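Asp/Glu-specific dipeptidyl-peptidase (Flavobacterium psychrophilum, PDB 5JXF) removes dipeptides from the N-terminus of oligopeptides as a serine-type peptidase of family S46, with strict specificity for Asp or Glu at the P1 position. Local coordinates at residues A[44-47]-A[48-52]; A[62-65]-A[66-70]; A[325-328]-A[329-332]. All blocks are in the same frame, centred on the assembly; numbering follows the deposited sequence.

How the interactions relate
Interactions 1 and 2 are neighbours in chain and space: helix 49-57 and helix 63-66 follow each other, and the two centres are 11 Å apart. They touch through L46 CD1 and I66 CD1 at 3.7 Å, through S44 CB and Y67 CE2 at 3.5 Å, and where E51 OE2 comes within 3.3 Å of A63 N. Interaction 3 lies across the chain's centre, its nearest atoms about 38 Å from those of interaction 2. All three are away from the probable charge-relay residues, but helix 328-357, which interaction 3 starts, also carries A339 and N343 of the arginine pocket; the K331 side chain is about 11 Å from that bound arginine.

Interaction 1. Residues A[44-47]-A[48-52]; sequences SLLS and GMNET
L46 and N50 meet on the tightly packed side of this turn into helix 49-57: N50 CB lies 3.1 Å from the backbone carbonyl L46 O, and the side chains cross at about a right angle, L46 CD2 4.0 Å from N50 CB. The same L46 O accepts from E51 N at 2.9 Å, tying the loop to the helix's first turn. With CG anti to its carbonyl carbon (chi1 -70°), N50 brings OD1 to 2.9 Å from water 1, which accepts from N50 N and lies in donating range of S47 O and N50 OD1, other acceptors competing for its two protons. With the amide of N50 cut back to an alanine, Y589 OH would probably lose its partner and the water one of its holds. The outer side is looser and faces solvent: S47 turns its CB away, and E51 OE1 rests on S47 CA at 3.6 Å. G48, the N-cap, suits its place because a CB would collide with S47 O; its own O takes both N and OG1 of T52. On the inner face W41 packs against L46 and N50, while the bond from N50 ND2 to Y589 OH joins helix 49-57 to strand 586-591.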
loop_
_atom_site.group_PDB
_atom_site.type_symbol
_atom_site.label_atom_id
_atom_site.label_comp_id
_atom_site.label_asym_id
_atom_site.label_seq_id
_atom_site.Cartn_x
_atom_site.Cartn_y
_atom_site.Cartn_z
ATOM N N SER A 44 24.744 16.559 -28.074
ATOM C CA SER A 44 25.616 16.713 -29.236
ATOM C C SER A 44 26.549 15.508 -29.401
ATOM O O SER A 44 27.330 15.445 -30.347
ATOM C CB SER A 44 26.435 18.009 -29.120
ATOM O OG SER A 44 27.162 18.037 -27.901
ATOM N N LEU A 45 26.467 14.541 -28.493
ATOM C CA LEU A 45 27.382 13.403 -28.557
ATOM C C LEU A 45 26.679 12.083 -28.777
ATOM O O LEU A 45 27.187 11.044 -28.387
ATOM C CB LEU A 45 28.208 13.308 -27.278
ATOM C CG LEU A 45 29.146 14.485 -27.023
ATOM C CD1 LEU A 45 30.059 14.131 -25.858
ATOM C CD2 LEU A 45 29.953 14.831 -28.286
ATOM N N LEU A 46 25.517 12.119 -29.411
ATOM C CA LEU A 46 24.687 10.928 -29.476
ATOM C C LEU A 46 25.166 9.946 -30.539
ATOM O O LEU A 46 24.872 8.757 -30.469
ATOM C CB LEU A 46 23.236 11.324 -29.734
ATOM C CG LEU A 46 22.626 12.150 -28.604
ATOM C CD1 LEU A 46 21.259 12.643 -28.986
ATOM C CD2 LEU A 46 22.543 11.326 -27.319
ATOM N N SER A 47 25.900 10.443 -31.527
ATOM C CA SER A 47 26.358 9.592 -32.620
ATOM C C SER A 47 27.289 8.506 -32.079
ATOM O O SER A 47 28.040 8.737 -31.126
ATOM C CB SER A 47 27.065 10.425 -33.686
ATOM O OG SER A 47 28.110 11.170 -33.095
ATOM N N GLY A 48 27.236 7.324 -32.685
ATOM C CA GLY A 48 27.990 6.189 -32.189
ATOM C C GLY A 48 27.148 5.333 -31.251
ATOM O O GLY A 48 26.056 4.886 -31.608
ATOM N N MET A 49 27.654 5.125 -30.041
ATOM C CA MET A 49 27.066 4.191 -29.092
ATOM C C MET A 49 25.590 4.476 -28.824
ATOM O O MET A 49 24.736 3.604 -28.993
ATOM C CB MET A 49 27.852 4.223 -27.779
ATOM C CG MET A 49 27.152 3.500 -26.636
ATOM S SD MET A 49 27.793 3.970 -25.021
ATOM C CE MET A 49 27.857 5.758 -25.175
ATOM N N ASN A 50 25.296 5.709 -28.428
ATOM C CA ASN A 50 23.936 6.125 -28.103
ATOM C C ASN A 50 22.916 5.896 -29.215
ATOM O O ASN A 50 21.857 5.283 -28.997
ATOM C CB ASN A 50 23.945 7.596 -27.711
ATOM C CG ASN A 50 24.623 7.824 -26.391
ATOM O OD1 ASN A 50 25.452 8.712 -26.254
ATOM N ND2 ASN A 50 24.273 7.014 -25.407
ATOM N N GLU A 51 23.242 6.383 -30.404
ATOM C CA GLU A 51 22.340 6.278 -31.553
ATOM C C GLU A 51 22.040 4.824 -31.933
ATOM O O GLU A 51 20.893 4.481 -32.212
ATOM C CB GLU A 51 22.929 7.025 -32.758
ATOM C CG GLU A 51 21.959 7.193 -33.911
ATOM C CD GLU A 51 22.463 8.174 -34.958
ATOM O OE1 GLU A 51 23.597 8.685 -34.802
ATOM O OE2 GLU A 51 21.716 8.435 -35.925
ATOM N N THR A 52 23.073 3.986 -31.962
ATOM C CA THR A 52 22.897 2.544 -32.131
ATOM C C THR A 52 21.896 2.007 -31.111
ATOM O O THR A 52 20.933 1.338 -31.490
ATOM C CB THR A 52 24.228 1.781 -31.998
ATOM O OG1 THR A 52 25.104 2.177 -33.054
ATOM C CG2 THR A 52 24.004 0.286 -32.102
HETATM O O HOH W 1 27.123 7.893 -28.529
#

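Interaction 2. Residues A[62-65]-A[66-70]; sequences SADD and IYSVN
A63 O receives two backbone N-H groups from the residues that follow, and these bonds make the single short turn of helix 63-66. Y67 N comes nearly end-on to the carbonyl, at 3.0 Å with an N-H...O angle of 170°, as an i to i+4 helical bond should. I66 N, at 2.9 Å, approaches instead from above the carbonyl plane in a clearly bent, tighter 3-10-type i to i+3 bond; its further bond to S62 O is weak.

Two polar side chains trim the ends of the turn. D65, its CG turned beside its own backbone N (chi1 -66°), reaches back so that OD2 takes S62 N at 2.8 Å through the anti lone pair. An aspartate suits this place because its short carboxylate can return to the N-H three residues earlier at the helix start. Beyond the turn, S68 holds OG anti to the backbone N (chi1 177°), where it accepts from N70 N at 3.0 Å, an ST turn for which a short hydroxyl side chain is well fitted.

The remaining contacts are van der Waals and weakly polar. S68 CB sits 3.5 Å from D64 O, and D64 CA directs a CA-H...O contact to Y67 O. The buried I66 passes CG1 by S62 O at 3.6 Å, while its branches go on to neighbouring residues.

Those branches pack on L46, on M59 and on M281 and M283 of strand 279-284, which is why a branched aliphatic residue belongs here. Y67 lies against K75 and bonds through OH to I144 N of strand 138-146. The turn thus touches both large antiparallel sheets, through strand 279-284 of one and strand 138-146 of the other, and backbone bonds from D65 to L74 and from I66 to K75 bind it to the loop leading to strand 80-81.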
loop_
_atom_site.group_PDB
_atom_site.type_symbol
_atom_site.label_atom_id
_atom_site.label_comp_id
_atom_site.label_asym_id
_atom_site.label_seq_id
_atom_site.Cartn_x
_atom_site.Cartn_y
_atom_site.Cartn_z
ATOM N N SER A 62 17.088 10.538 -36.263
ATOM C CA SER A 62 18.539 10.437 -36.126
ATOM C C SER A 62 19.117 11.457 -35.152
ATOM O O SER A 62 18.421 12.375 -34.719
ATOM C CB SER A 62 19.208 10.606 -37.492
ATOM O OG SER A 62 19.064 9.428 -38.255
ATOM N N ALA A 63 20.391 11.280 -34.820
ATOM C CA ALA A 63 21.109 12.219 -33.963
ATOM C C ALA A 63 20.969 13.669 -34.460
ATOM O O ALA A 63 20.702 14.581 -33.672
ATOM C CB ALA A 63 22.566 11.827 -33.874
ATOM N N ASP A 64 21.103 13.872 -35.761
ATOM C CA ASP A 64 21.024 15.226 -36.313
ATOM C C ASP A 64 19.635 15.850 -36.188
ATOM O O ASP A 64 19.509 17.074 -36.233
ATOM C CB ASP A 64 21.459 15.245 -37.782
ATOM C CG ASP A 64 22.928 15.605 -37.953
ATOM O OD1 ASP A 64 23.290 16.787 -37.740
ATOM O OD2 ASP A 64 23.722 14.701 -38.296
ATOM N N ASP A 65 18.600 15.018 -36.042
ATOM C CA ASP A 65 17.251 15.504 -35.763
ATOM C C ASP A 65 17.113 16.007 -34.330
ATOM O O ASP A 65 16.251 16.833 -34.027
ATOM C CB ASP A 65 16.200 14.404 -35.992
ATOM C CG ASP A 65 16.079 13.988 -37.447
ATOM O OD1 ASP A 65 15.666 14.825 -38.270
ATOM O OD2 ASP A 65 16.347 12.807 -37.762
ATOM N N ILE A 66 17.937 15.473 -33.439
ATOM C CA ILE A 66 17.855 15.793 -32.016
ATOM C C ILE A 66 18.681 17.025 -31.703
ATOM O O ILE A 66 18.236 17.906 -30.966
ATOM C CB ILE A 66 18.350 14.618 -31.132
ATOM C CG1 ILE A 66 17.529 13.348 -31.419
ATOM C CG2 ILE A 66 18.317 15.010 -29.655
ATOM C CD1 ILE A 66 18.051 12.089 -30.750
ATOM N N TYR A 67 19.890 17.073 -32.263
ATOM C CA TYR A 67 20.782 18.220 -32.088
ATOM C C TYR A 67 21.522 18.574 -33.391
ATOM O O TYR A 67 22.112 17.713 -34.036
ATOM C CB TYR A 67 21.811 17.953 -30.978
ATOM C CG TYR A 67 22.796 19.096 -30.770
ATOM C CD1 TYR A 67 22.527 20.108 -29.864
ATOM C CD2 TYR A 67 23.982 19.161 -31.493
ATOM C CE1 TYR A 67 23.412 21.153 -29.670
ATOM C CE2 TYR A 67 24.879 20.213 -31.319
ATOM C CZ TYR A 67 24.589 21.203 -30.401
ATOM O OH TYR A 67 25.468 22.242 -30.210
ATOM N N SER A 68 21.502 19.852 -33.748
ATOM C CA SER A 68 22.206 20.340 -34.934
ATOM C C SER A 68 22.488 21.832 -34.822
ATOM O O SER A 68 21.723 22.553 -34.186
ATOM C CB SER A 68 21.382 20.060 -36.192
ATOM O OG SER A 68 22.028 20.591 -37.344
ATOM N N VAL A 69 23.577 22.297 -35.432
ATOM C CA VAL A 69 23.836 23.734 -35.522
ATOM C C VAL A 69 23.628 24.219 -36.950
ATOM O O VAL A 69 23.701 25.414 -37.232
ATOM C CB VAL A 69 25.257 24.101 -35.060
ATOM C CG1 VAL A 69 25.471 23.646 -33.611
ATOM C CG2 VAL A 69 26.301 23.497 -35.996
ATOM N N ASN A 70 23.361 23.273 -37.844
ATOM C CA ASN A 70 23.099 23.579 -39.234
ATOM C C ASN A 70 21.646 23.938 -39.489
ATOM O O ASN A 70 21.353 24.753 -40.351
ATOM C CB ASN A 70 23.502 22.397 -40.117
ATOM C CG ASN A 70 25.007 22.207 -40.177
ATOM O OD1 ASN A 70 25.775 23.149 -39.952
ATOM N ND2 ASN A 70 25.437 20.990 -40.489
#

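Interaction 3. Residues A[325-328]-A[329-332]; sequences RKDN and AIKI
The D327 carboxylate has I330 over one of its faces and A329 beyond OD1, the arrangement of an aspartate N-cap at the start of helix 328-357. I330 CG1 stands above the group, 3.8 Å from D327 CG, and the two side chains cross at about a right angle. A329 N meets OD1 at 2.9 Å on the anti side, 30° out of the carboxylate plane and toward that same face, while the methyl of A329 touches OD1 from nearby. The second flat group is the amide of N328. I332 CD1 covers one face near ND2, and K331 CD lies beside OD1 at 3.9 Å.

D327 is well chosen for its place. A chi1 of -167° sets its CG anti to the backbone N, and from there the short side chain folds over the first turn and supplies an acceptor to an N-H that has no earlier helical carbonyl to use. Its negative charge would also be expected to interact favourably with the positive end of the helix dipole. The backbone takes up the pattern at once, K331 N bonding to D327 O at 3.0 Å. A329 is small enough to pass close to the capping oxygen, and I330 continues its aliphatic cover outward to F323 of helix 295-325 and to N459.

The turn between the long helices 295-325 and 328-357 is also held by polar partners nearby. N328 ND2 bonds to D116 OD2, K331 forms a cation-pi contact with Y621, its extended chain carrying the ammonium away from the cap, and I332 O accepts from Q108 NE2. The buried I332 presses on the loop at D116; its N bonds to N328 O at 2.8 Å, and its CG1 lies 3.3 Å from that same N328 O.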
loop_
_atom_site.group_PDB
_atom_site.type_symbol
_atom_site.label_atom_id
_atom_site.label_comp_id
_atom_site.label_asym_id
_atom_site.label_seq_id
_atom_site.Cartn_x
_atom_site.Cartn_y
_atom_site.Cartn_z
ATOM N N ARG A 325 -4.633 22.418 6.756
ATOM C CA ARG A 325 -5.866 21.639 6.614
ATOM C C ARG A 325 -7.027 22.333 7.328
ATOM O O ARG A 325 -8.188 21.979 7.135
ATOM C CB ARG A 325 -5.681 20.215 7.155
ATOM C CG ARG A 325 -4.620 19.402 6.424
ATOM C CD ARG A 325 -4.302 18.094 7.146
ATOM N NE ARG A 325 -5.144 16.994 6.698
ATOM C CZ ARG A 325 -4.726 15.998 5.921
ATOM N NH1 ARG A 325 -3.467 15.952 5.524
ATOM N NH2 ARG A 325 -5.567 15.035 5.560
ATOM N N LYS A 326 -6.705 23.331 8.144
ATOM C CA LYS A 326 -7.709 24.021 8.954
ATOM C C LYS A 326 -7.983 25.462 8.502
ATOM O O LYS A 326 -8.812 26.152 9.099
ATOM C CB LYS A 326 -7.278 24.025 10.424
ATOM C CG LYS A 326 -7.119 22.639 11.031
ATOM C CD LYS A 326 -6.726 22.718 12.503
ATOM C CE LYS A 326 -6.134 21.404 12.996
ATOM N NZ LYS A 326 -6.695 20.229 12.262
ATOM N N ASP A 327 -7.287 25.905 7.456
ATOM C CA ASP A 327 -7.388 27.281 6.968
ATOM C C ASP A 327 -6.861 27.373 5.536
ATOM O O ASP A 327 -5.671 27.139 5.297
ATOM C CB ASP A 327 -6.609 28.237 7.890
ATOM C CG ASP A 327 -6.931 29.713 7.641
ATOM O OD1 ASP A 327 -7.327 30.081 6.513
ATOM O OD2 ASP A 327 -6.788 30.516 8.592
ATOM N N ASN A 328 -7.738 27.715 4.592
ATOM C CA ASN A 328 -7.347 27.825 3.185
ATOM C C ASN A 328 -6.388 28.995 2.934
ATOM O O ASN A 328 -5.485 28.902 2.096
ATOM C CB ASN A 328 -8.584 27.972 2.292
ATOM C CG ASN A 328 -8.276 27.734 0.817
ATOM O OD1 ASN A 328 -7.533 26.815 0.458
ATOM N ND2 ASN A 328 -8.847 28.568 -0.045
ATOM N N ALA A 329 -6.596 30.094 3.658
ATOM C CA ALA A 329 -5.767 31.288 3.513
ATOM C C ALA A 329 -4.310 30.988 3.872
ATOM O O ALA A 329 -3.378 31.498 3.234
ATOM C CB ALA A 329 -6.314 32.417 4.377
ATOM N N ILE A 330 -4.130 30.154 4.896
ATOM C CA ILE A 330 -2.814 29.674 5.305
ATOM C C ILE A 330 -2.308 28.636 4.295
ATOM O O ILE A 330 -1.103 28.534 4.043
ATOM C CB ILE A 330 -2.854 29.079 6.739
ATOM C CG1 ILE A 330 -3.158 30.179 7.759
ATOM C CG2 ILE A 330 -1.545 28.394 7.101
ATOM C CD1 ILE A 330 -3.045 29.735 9.199
ATOM N N LYS A 331 -3.230 27.890 3.690
ATOM C CA LYS A 331 -2.863 26.957 2.627
ATOM C C LYS A 331 -2.355 27.678 1.365
ATOM O O LYS A 331 -1.458 27.185 0.683
ATOM C CB LYS A 331 -4.041 26.050 2.262
ATOM C CG LYS A 331 -3.640 24.865 1.393
ATOM C CD LYS A 331 -4.835 24.056 0.914
ATOM C CE LYS A 331 -4.369 22.754 0.283
ATOM N NZ LYS A 331 -5.501 21.946 -0.256
ATOM N N ILE A 332 -2.933 28.832 1.050
ATOM C CA ILE A 332 -2.489 29.604 -0.111
ATOM C C ILE A 332 -1.110 30.214 0.174
ATOM O O ILE A 332 -0.273 30.339 -0.719
ATOM C CB ILE A 332 -3.498 30.717 -0.475
ATOM C CG1 ILE A 332 -4.825 30.114 -0.921
ATOM C CG2 ILE A 332 -2.954 31.615 -1.575
ATOM C CD1 ILE A 332 -5.836 31.145 -1.328
#